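Local coordinates for DNA alpha-glucosyltransferase (Enterobacteria phage T4, PDB 1XV5), which belongs to the GT-B clan of glycosyltransferases, enzymes built from two Rossmann-like domains that face each other across a cleft, at residues 324-327 against 328-332; 378-381 against 382-385; 235-238 against 239-243. All coordinates share one frame; numbering follows the deposited sequence.

Interaction 1. Residues 324-327 against 328-332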
loop_
_atom_site.group_PDB
_atom_site.type_symbol
_atom_site.label_atom_id
_atom_site.label_comp_id
_atom_site.label_asym_id
_atom_site.label_seq_id
_atom_site.Cartn_x
_atom_site.Cartn_y
_atom_site.Cartn_z
ATOM N N LYS A 324 -7.105 13.386 8.795
ATOM C CA LYS A 324 -7.307 14.706 8.200
ATOM C C LYS A 324 -6.103 15.318 7.483
ATOM O O LYS A 324 -6.204 15.691 6.310
ATOM C CB LYS A 324 -7.806 15.684 9.269
ATOM C CG LYS A 324 -8.193 17.055 8.724
ATOM C CD LYS A 324 -8.647 17.985 9.843
ATOM C CE LYS A 324 -9.150 19.309 9.287
ATOM N NZ LYS A 324 -9.528 20.266 10.362
ATOM N N SER A 325 -4.970 15.429 8.172
ATOM C CA SER A 325 -3.792 16.040 7.561
ATOM C C SER A 325 -3.337 15.322 6.298
ATOM O O SER A 325 -2.767 15.945 5.406
ATOM C CB SER A 325 -2.630 16.122 8.559
ATOM O OG SER A 325 -2.007 14.864 8.742
ATOM N N THR A 326 -3.585 14.019 6.213
ATOM C CA THR A 326 -3.194 13.276 5.021
ATOM C C THR A 326 -4.065 13.735 3.851
ATOM O O THR A 326 -3.577 13.924 2.729
ATOM C CB THR A 326 -3.333 11.758 5.243
ATOM O OG1 THR A 326 -2.348 11.332 6.195
ATOM C CG2 THR A 326 -3.119 11.002 3.944
ATOM N N GLY A 327 -5.351 13.939 4.118
ATOM C CA GLY A 327 -6.243 14.403 3.069
ATOM C C GLY A 327 -5.871 15.814 2.643
ATOM O O GLY A 327 -5.995 16.175 1.472
ATOM N N GLU A 328 -5.417 16.620 3.598
ATOM C CA GLU A 328 -5.016 17.994 3.312
ATOM C C GLU A 328 -3.717 18.047 2.512
ATOM O O GLU A 328 -3.519 18.952 1.696
ATOM C CB GLU A 328 -4.828 18.776 4.619
ATOM C CG GLU A 328 -6.125 19.083 5.353
ATOM C CD GLU A 328 -5.897 19.709 6.718
ATOM O OE1 GLU A 328 -6.868 20.247 7.289
ATOM O OE2 GLU A 328 -4.755 19.655 7.223
ATOM N N ASN A 329 -2.842 17.072 2.746
ATOM C CA ASN A 329 -1.539 17.012 2.089
ATOM C C ASN A 329 -1.522 16.293 0.744
ATOM O O ASN A 329 -0.524 16.354 0.024
ATOM C CB ASN A 329 -0.519 16.343 3.019
ATOM C CG ASN A 329 -0.262 17.140 4.284
ATOM O OD1 ASN A 329 0.213 16.599 5.288
ATOM N ND2 ASN A 329 -0.558 18.431 4.243
ATOM N N LEU A 330 -2.605 15.601 0.411
ATOM C CA LEU A 330 -2.682 14.886 -0.858
ATOM C C LEU A 330 -3.543 15.656 -1.850
ATOM O O LEU A 330 -4.501 16.319 -1.462
ATOM C CB LEU A 330 -3.271 13.486 -0.654
ATOM C CG LEU A 330 -2.335 12.444 -0.037
ATOM C CD1 LEU A 330 -3.116 11.181 0.262
ATOM C CD2 LEU A 330 -1.182 12.157 -0.999
ATOM N N LYS A 331 -3.194 15.554 -3.129
ATOM C CA LYS A 331 -3.927 16.238 -4.185
ATOM C C LYS A 331 -4.713 15.270 -5.071
ATOM O O LYS A 331 -4.202 14.228 -5.486
ATOM C CB LYS A 331 -2.965 17.052 -5.052
ATOM C CG LYS A 331 -2.253 18.175 -4.315
ATOM C CD LYS A 331 -1.438 19.021 -5.279
ATOM C CE LYS A 331 -0.687 20.131 -4.566
ATOM N NZ LYS A 331 0.431 19.609 -3.730
ATOM N N PHE A 332 -5.955 15.646 -5.359
ATOM C CA PHE A 332 -6.871 14.863 -6.187
ATOM C C PHE A 332 -6.285 14.696 -7.590
ATOM O O PHE A 332 -5.833 15.660 -8.202
ATOM C CB PHE A 332 -8.218 15.604 -6.235
ATOM C CG PHE A 332 -9.349 14.825 -6.851
ATOM C CD1 PHE A 332 -9.396 13.434 -6.785
ATOM C CD2 PHE A 332 -10.418 15.502 -7.430
ATOM C CE1 PHE A 332 -10.496 12.730 -7.284
ATOM C CE2 PHE A 332 -11.519 14.815 -7.930
ATOM C CZ PHE A 332 -11.561 13.423 -7.857
#
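Glu-328 N donates to Lys-324 O at 3.0 Å and Asn-329 N to Ser-325 O at 2.9 Å, the main-chain bonds that wind the short helix 324-329. Thr-326 O is shared at the closing end: Leu-330 N at 3.0 Å and Asn-329 N at 3.2 Å both reach it through weak, bent bonds; Leu-330 is the first residue to leave helical torsions. This short helix follows strand 319-323 in a beta-alpha-beta unit that leads on to strand 347-349.

Among the polar side chains, Lys-324 runs fully extended across Glu-328. Its CE, rather than its ammonium, comes closest to Glu-328 OE1, at 3.2 Å; NZ stays 4.1 Å from OE1, too far for a salt bridge, and has a long, weak ion pair with Asp-350.

Apolar packing joins Thr-326 and Leu-330, both buried. A chi1 of -68° sets the Thr-326 methyl anti to its main-chain nitrogen, where CG2 lies alongside Leu-330 CD1 at 3.7 Å, while OG1 bonds to Ser-295 O. Threonine thus serves both needs of a buried site, one branch oily and one polar. The charges of Lys-324 and Glu-328 probably attract through space only, leaving main-chain bonds to define the helix.

Interaction 2. Residues 378-381 against 382-385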
loop_
_atom_site.group_PDB
_atom_site.type_symbol
_atom_site.label_atom_id
_atom_site.label_comp_id
_atom_site.label_asym_id
_atom_site.label_seq_id
_atom_site.Cartn_x
_atom_site.Cartn_y
_atom_site.Cartn_z
ATOM N N ALA A 378 -18.015 8.423 -1.543
ATOM C CA ALA A 378 -16.642 8.005 -1.265
ATOM C C ALA A 378 -16.143 7.050 -2.334
ATOM O O ALA A 378 -15.018 7.178 -2.813
ATOM C CB ALA A 378 -16.556 7.344 0.102
ATOM N N TYR A 379 -16.975 6.078 -2.690
ATOM C CA TYR A 379 -16.600 5.119 -3.716
ATOM C C TYR A 379 -16.266 5.823 -5.025
ATOM O O TYR A 379 -15.227 5.560 -5.628
ATOM C CB TYR A 379 -17.727 4.109 -3.945
ATOM C CG TYR A 379 -17.524 3.256 -5.182
ATOM C CD1 TYR A 379 -18.131 3.592 -6.391
ATOM C CD2 TYR A 379 -16.689 2.136 -5.153
ATOM C CE1 TYR A 379 -17.912 2.837 -7.543
ATOM C CE2 TYR A 379 -16.462 1.375 -6.299
ATOM C CZ TYR A 379 -17.076 1.731 -7.489
ATOM O OH TYR A 379 -16.855 0.990 -8.628
ATOM N N GLU A 380 -17.141 6.721 -5.468
ATOM C CA GLU A 380 -16.907 7.434 -6.721
ATOM C C GLU A 380 -15.669 8.322 -6.654
ATOM O O GLU A 380 -14.897 8.397 -7.605
ATOM C CB GLU A 380 -18.125 8.287 -7.093
ATOM C CG GLU A 380 -17.941 9.076 -8.389
ATOM C CD GLU A 380 -17.751 8.181 -9.604
ATOM O OE1 GLU A 380 -17.303 8.687 -10.655
ATOM O OE2 GLU A 380 -18.058 6.972 -9.517
ATOM N N PHE A 381 -15.480 8.994 -5.525
ATOM C CA PHE A 381 -14.329 9.876 -5.361
ATOM C C PHE A 381 -13.012 9.109 -5.445
ATOM O O PHE A 381 -12.089 9.508 -6.153
ATOM C CB PHE A 381 -14.401 10.589 -4.011
ATOM C CG PHE A 381 -13.280 11.565 -3.778
ATOM C CD1 PHE A 381 -13.242 12.778 -4.458
ATOM C CD2 PHE A 381 -12.265 11.274 -2.873
ATOM C CE1 PHE A 381 -12.213 13.691 -4.238
ATOM C CE2 PHE A 381 -11.231 12.176 -2.643
ATOM C CZ PHE A 381 -11.202 13.393 -3.327
ATOM N N LEU A 382 -12.928 8.009 -4.704
ATOM C CA LEU A 382 -11.717 7.205 -4.691
ATOM C C LEU A 382 -11.488 6.544 -6.047
ATOM O O LEU A 382 -10.350 6.376 -6.474
ATOM C CB LEU A 382 -11.799 6.170 -3.567
ATOM C CG LEU A 382 -11.835 6.819 -2.175
ATOM C CD1 LEU A 382 -12.029 5.751 -1.109
ATOM C CD2 LEU A 382 -10.543 7.598 -1.926
ATOM N N TYR A 383 -12.573 6.176 -6.720
ATOM C CA TYR A 383 -12.475 5.575 -8.049
ATOM C C TYR A 383 -11.829 6.596 -8.994
ATOM O O TYR A 383 -10.866 6.296 -9.707
ATOM C CB TYR A 383 -13.874 5.214 -8.551
ATOM C CG TYR A 383 -13.944 4.949 -10.035
ATOM C CD1 TYR A 383 -13.408 3.784 -10.583
ATOM C CD2 TYR A 383 -14.529 5.876 -10.896
ATOM C CE1 TYR A 383 -13.451 3.549 -11.957
ATOM C CE2 TYR A 383 -14.576 5.652 -12.273
ATOM C CZ TYR A 383 -14.037 4.486 -12.793
ATOM O OH TYR A 383 -14.094 4.252 -14.149
ATOM N N GLN A 384 -12.368 7.813 -8.990
ATOM C CA GLN A 384 -11.848 8.880 -9.835
ATOM C C GLN A 384 -10.400 9.206 -9.486
ATOM O O GLN A 384 -9.594 9.528 -10.356
ATOM C CB GLN A 384 -12.701 10.145 -9.677
ATOM C CG GLN A 384 -14.078 10.044 -10.314
ATOM C CD GLN A 384 -14.012 10.030 -11.831
ATOM O OE1 GLN A 384 -14.947 9.592 -12.504
ATOM N NE2 GLN A 384 -12.907 10.519 -12.378
ATOM N N HIS A 385 -10.066 9.109 -8.206
ATOM C CA HIS A 385 -8.717 9.438 -7.782
ATOM C C HIS A 385 -7.637 8.411 -8.064
ATOM O O HIS A 385 -6.540 8.779 -8.485
ATOM C CB HIS A 385 -8.688 9.752 -6.286
ATOM C CG HIS A 385 -7.350 10.219 -5.803
ATOM N ND1 HIS A 385 -6.564 9.480 -4.944
ATOM C CD2 HIS A 385 -6.637 11.329 -6.102
ATOM C CE1 HIS A 385 -5.424 10.116 -4.737
ATOM N NE2 HIS A 385 -5.444 11.240 -5.429
#
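The carboxylate of Glu-380 and the ring of Tyr-383 lie side by side and point the same way, their planes 46° apart, with Glu-380 OE2 3.9 Å from Tyr-383 CD2. Beyond this pair, the Tyr-383 ring meets Phe-390 edge-to-face, and the Phe-381 ring is stacked with Phe-332. The next residue, Leu-382, crosses the Phe-381 side chain obliquely, and Leu-382 CD2 is 4.2 Å from Phe-381 CD2.

Glu-380 owes its position to a bend: with chi2 at 63° the chain folds back instead of running straight out, and OE1 comes 3.5 Å from Gln-384 CG, one turn further along. An exposed site suits such a residue, since its charge can probably stay hydrated while its neighbours are touched.

These residues belong to helix 368-386, near the C-terminus, where GT-B enzymes typically send their chain back from the second domain to the first. The helix is two-sided: Tyr-379 and Tyr-383 rest on helix 181-188, Tyr-379 also making a cation-pi contact with Arg-185, whereas Phe-381 and Leu-382 are buried apolar residues.

Regular alpha-helical bonds run along it. Leu-382 N donates to Ala-378 O at 2.9 Å, and His-385 N to Phe-381 O at 2.9 Å, with equivalent bonds from Tyr-383 N to Tyr-379 O and from Gln-384 N to Glu-380 O. Leu-382 CG settles 3.3 Å from Ala-378 O, brought there by its chi1 of -65°. His-385 is buried too, and its NE2 is satisfied by Lys-331 O.

Interaction 3. Residues 235-238 against 239-243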
loop_
_atom_site.group_PDB
_atom_site.type_symbol
_atom_site.label_atom_id
_atom_site.label_comp_id
_atom_site.label_asym_id
_atom_site.label_seq_id
_atom_site.Cartn_x
_atom_site.Cartn_y
_atom_site.Cartn_z
ATOM N N LEU A 235 -2.018 -6.062 12.765
ATOM C CA LEU A 235 -0.938 -5.705 13.685
ATOM C C LEU A 235 -0.090 -6.901 14.101
ATOM O O LEU A 235 -0.448 -7.641 15.017
ATOM C CB LEU A 235 -1.509 -5.024 14.933
ATOM C CG LEU A 235 -2.214 -3.677 14.740
ATOM C CD1 LEU A 235 -2.692 -3.167 16.091
ATOM C CD2 LEU A 235 -1.269 -2.670 14.093
ATOM N N GLU A 236 1.041 -7.075 13.423
ATOM C CA GLU A 236 1.948 -8.176 13.710
ATOM C C GLU A 236 2.756 -7.884 14.971
ATOM O O GLU A 236 2.952 -6.724 15.339
ATOM C CB GLU A 236 2.909 -8.394 12.534
ATOM C CG GLU A 236 4.110 -7.424 12.470
ATOM C CD GLU A 236 3.773 -6.037 11.927
ATOM O OE1 GLU A 236 4.701 -5.211 11.819
ATOM O OE2 GLU A 236 2.597 -5.766 11.605
ATOM N N ARG A 237 3.221 -8.940 15.633
ATOM C CA ARG A 237 4.027 -8.758 16.828
ATOM C C ARG A 237 5.426 -8.349 16.398
ATOM O O ARG A 237 5.931 -8.790 15.362
ATOM C CB ARG A 237 4.076 -10.044 17.660
ATOM C CG ARG A 237 2.814 -10.295 18.474
ATOM C CD ARG A 237 3.036 -11.385 19.509
ATOM N NE ARG A 237 4.130 -11.037 20.412
ATOM C CZ ARG A 237 4.055 -10.116 21.369
ATOM N NH1 ARG A 237 2.931 -9.444 21.571
ATOM N NH2 ARG A 237 5.117 -9.849 22.114
ATOM N N SER A 238 6.040 -7.488 17.196
ATOM C CA SER A 238 7.374 -6.978 16.909
ATOM C C SER A 238 7.703 -6.027 18.045
ATOM O O SER A 238 6.852 -5.756 18.892
ATOM C CB SER A 238 7.359 -6.193 15.598
ATOM O OG SER A 238 6.551 -5.032 15.735
ATOM N N PRO A 239 8.944 -5.515 18.091
ATOM C CA PRO A 239 9.274 -4.589 19.174
ATOM C C PRO A 239 8.281 -3.426 19.229
ATOM O O PRO A 239 7.904 -2.980 20.305
ATOM C CB PRO A 239 10.686 -4.145 18.816
ATOM C CG PRO A 239 11.276 -5.417 18.260
ATOM C CD PRO A 239 10.157 -5.921 17.355
ATOM N N ALA A 240 7.852 -2.944 18.067
ATOM C CA ALA A 240 6.898 -1.838 18.035
ATOM C C ALA A 240 5.587 -2.256 18.692
ATOM O O ALA A 240 4.967 -1.476 19.418
ATOM C CB ALA A 240 6.651 -1.395 16.594
ATOM N N PHE A 241 5.162 -3.492 18.453
ATOM C CA PHE A 241 3.918 -3.954 19.053
ATOM C C PHE A 241 4.064 -4.074 20.566
ATOM O O PHE A 241 3.143 -3.761 21.316
ATOM C CB PHE A 241 3.495 -5.312 18.481
ATOM C CG PHE A 241 2.116 -5.723 18.902
ATOM C CD1 PHE A 241 1.003 -5.261 18.206
ATOM C CD2 PHE A 241 1.922 -6.486 20.051
ATOM C CE1 PHE A 241 -0.291 -5.542 18.656
ATOM C CE2 PHE A 241 0.639 -6.772 20.508
ATOM C CZ PHE A 241 -0.471 -6.297 19.809
ATOM N N ILE A 242 5.228 -4.532 21.015
ATOM C CA ILE A 242 5.472 -4.698 22.445
ATOM C C ILE A 242 5.292 -3.384 23.205
ATOM O O ILE A 242 4.902 -3.377 24.373
ATOM C CB ILE A 242 6.895 -5.261 22.687
ATOM C CG1 ILE A 242 6.966 -6.692 22.146
ATOM C CG2 ILE A 242 7.238 -5.237 24.174
ATOM C CD1 ILE A 242 8.362 -7.271 22.089
ATOM N N ALA A 243 5.561 -2.274 22.529
ATOM C CA ALA A 243 5.435 -0.959 23.149
ATOM C C ALA A 243 4.007 -0.676 23.604
ATOM O O ALA A 243 3.792 0.070 24.557
ATOM C CB ALA A 243 5.895 0.118 22.173
#
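A chi1 of 65° puts the hydroxyl of Ser-238 between its own main-chain nitrogen and carbonyl carbon, turned back toward the helix start, where OG accepts from Phe-241 N in a weak bond of 3.4 Å. Phe-241 has its ring swung anti to its nitrogen (chi1 -171°), which carries it back over the residues that precede the helix.

Ser-238 is therefore the N-cap of helix 239-246. Its carbonyl oxygen is gripped as well: Ile-242 N reaches Ser-238 O at 2.9 Å, nearly along the C=O axis, and Phe-241 N adds a weak second bond to the same oxygen. Proline suits the first helical position, since it has no N-H to leave unpaired there.

The buried Phe-241 ring gathers the loop after strand 229-233. Leu-235 CB approaches its CE1 at 4.0 Å, and Glu-236 O lies 3.5 Å from Phe-241 CB. Arg-237, bent at chi3, brings NH1 to 3.5 Å from Phe-241 CD2, the guanidinium plane 77° from the ring; its NH2 sits 3.7 Å from Ile-242 CG1. Tyr-251 meets the Phe-241 ring edge-to-face.

Glu-236 forms a salt bridge with Arg-47, and its side chain is about 7 Å from the bound UDP. The contact thus divides its work: a serine hydroxyl and a carbonyl satisfy amides that begin the helix, which are probably polarised by its dipole, while the phenylalanine ties helix to loop by van der Waals contact with Leu-235, the Glu-236 carbonyl and the Arg-237 guanidinium.

In the fold
All three contacts are local, yet they differ in depth. Interaction 2 has four buried residues of eight, interaction 1 three of seven, and interaction 3 two of eight with three exposed, so it lies nearest the surface. Interactions 1 and 2 follow one another along the chain, their centres about 14 Å apart, and touch where Phe-332 CD1 packs 3.5 Å from His-385 CD2; so the segment after one helix is laid against another. Interaction 3 stands apart, its centre about 28 Å from that of interaction 1 and about 33 Å from that of interaction 2. Chemistry follows position: 235-243 starts a helix with a cap, 378-385 lies within one, and 324-332 ends one, with weak bonds sharing Thr-326 O.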